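Local coordinates for protein glutathione peroxidase (Hypocrea jecorina, PDB 6VPD) that probably reduces hydroperoxides to alcohols at the expense of thioredoxin, as a glutathione peroxidase-like enzyme of the thioredoxin superfamily, at residues A26-F29 with F30-K33. Numbering follows the deposited sequence.
Sequences ATSF and FDFK
A short 3-10 turn formed by Ser-28, Phe-29, Phe-30, Asp-31 and Phe-32 leads into strand 33-35 of this thioredoxin-superfamily fold, away from the predicted active-site Cys-61. Two successive backbone bonds, each from a residue to the one three places earlier, define it: Asp-31 N donates to Ser-28 O over 2.8 Å, and Phe-32 N to Phe-29 O over 3.1 Å. The carboxylate of Asp-31 folds back over the start of the turn, where OD2 accepts Ser-28 N at 3.1 Å. This bond is nearly straight (169°) but meets OD2 from above the carboxylate plane. The pairing resembles one half of a capping box; the reciprocal bond from Asp-31 N to Ser-28 OG is not made, and Asp-31 N donates to Ser-28 O. Ser-28 OG turns instead to Phe-30 N, and although the two atoms are 2.9 Å apart, the bond is strongly bent and weak.

Beyond the polar turn, the neighbouring rings of Phe-29 and Phe-30 form a T-shaped pair, with centroids 5.5 Å apart and planes at 79°. Phe-29 presents its edge: CG lies anti to the backbone N (chi1 171°), bringing CD2 over one face of Phe-30, offset toward the rim and 3.8 Å from its CD1. Both rings are buried and reach Val-52 of strand 51-58; Phe-29 also packs on Leu-134 and Trp-137 of helix 133-141.

The Phe-32 ring meets that of Trp-137, and like Phe-29 the side chain touches Leu-134. Thr-27 OG1 hydrogen-bonds to Ser-25 O, while its methyl CG2 rests 3.4 Å from Asp-31 OD2. Phe-29 O lies at the edge of the Phe-32 ring, near the ring plane, with CD1 of Phe-32 3.6 Å from it.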
# COMPACT_ATOMS: atom_id res chain seq x y z
N ALA A 26 10.98 22.15 -17.10
CA ALA A 26 11.88 22.00 -18.25
C ALA A 26 13.01 21.01 -17.99
O ALA A 26 13.79 20.68 -18.89
CB ALA A 26 12.46 23.35 -18.67
N THR A 27 13.11 20.53 -16.75
CA THR A 27 14.03 19.46 -16.45
C THR A 27 13.51 18.16 -17.05
O THR A 27 12.30 17.96 -17.23
CB THR A 27 14.21 19.31 -14.94
OG1 THR A 27 14.14 20.59 -14.33
CG2 THR A 27 15.57 18.69 -14.62
N SER A 28 14.44 17.29 -17.40
CA SER A 28 14.12 15.97 -17.89
C SER A 28 14.80 14.96 -16.99
O SER A 28 15.86 15.22 -16.43
CB SER A 28 14.59 15.76 -19.32
OG SER A 28 15.56 14.73 -19.34
N PHE A 29 14.16 13.80 -16.87
CA PHE A 29 14.70 12.72 -16.06
C PHE A 29 16.14 12.42 -16.44
O PHE A 29 16.98 12.17 -15.58
CB PHE A 29 13.81 11.48 -16.23
CG PHE A 29 14.35 10.23 -15.62
CD1 PHE A 29 14.17 9.95 -14.27
CD2 PHE A 29 15.00 9.31 -16.41
CE1 PHE A 29 14.65 8.77 -13.71
CE2 PHE A 29 15.48 8.14 -15.86
CZ PHE A 29 15.30 7.86 -14.51
N PHE A 30 16.45 12.49 -17.73
CA PHE A 30 17.81 12.16 -18.13
C PHE A 30 18.84 13.24 -17.77
O PHE A 30 20.04 13.04 -18.05
CB PHE A 30 17.83 11.84 -19.63
CG PHE A 30 16.78 10.82 -20.05
CD1 PHE A 30 16.90 9.48 -19.73
CD2 PHE A 30 15.66 11.23 -20.78
CE1 PHE A 30 15.93 8.55 -20.13
CE2 PHE A 30 14.69 10.31 -21.17
CZ PHE A 30 14.83 8.98 -20.85
N ASP A 31 18.43 14.36 -17.15
CA ASP A 31 19.37 15.33 -16.59
C ASP A 31 20.04 14.83 -15.31
O ASP A 31 21.02 15.43 -14.86
CB ASP A 31 18.67 16.67 -16.29
CG ASP A 31 18.20 17.41 -17.55
OD1 ASP A 31 18.65 17.04 -18.65
OD2 ASP A 31 17.38 18.36 -17.45
N PHE A 32 19.54 13.76 -14.70
CA PHE A 32 19.97 13.45 -13.34
C PHE A 32 21.10 12.43 -13.34
O PHE A 32 21.30 11.69 -14.30
CB PHE A 32 18.80 12.92 -12.51
CG PHE A 32 17.86 13.99 -12.03
CD1 PHE A 32 16.79 14.38 -12.80
CD2 PHE A 32 18.04 14.58 -10.77
CE1 PHE A 32 15.92 15.36 -12.34
CE2 PHE A 32 17.18 15.54 -10.31
CZ PHE A 32 16.12 15.94 -11.09
N LYS A 33 21.86 12.43 -12.25
CA LYS A 33 22.89 11.45 -11.96
C LYS A 33 22.53 10.76 -10.66
O LYS A 33 21.97 11.38 -9.75
CB LYS A 33 24.29 12.09 -11.85
CG LYS A 33 24.77 12.83 -13.08
CD LYS A 33 24.30 14.29 -13.07
CE LYS A 33 24.72 15.01 -14.36
NZ LYS A 33 24.66 16.51 -14.22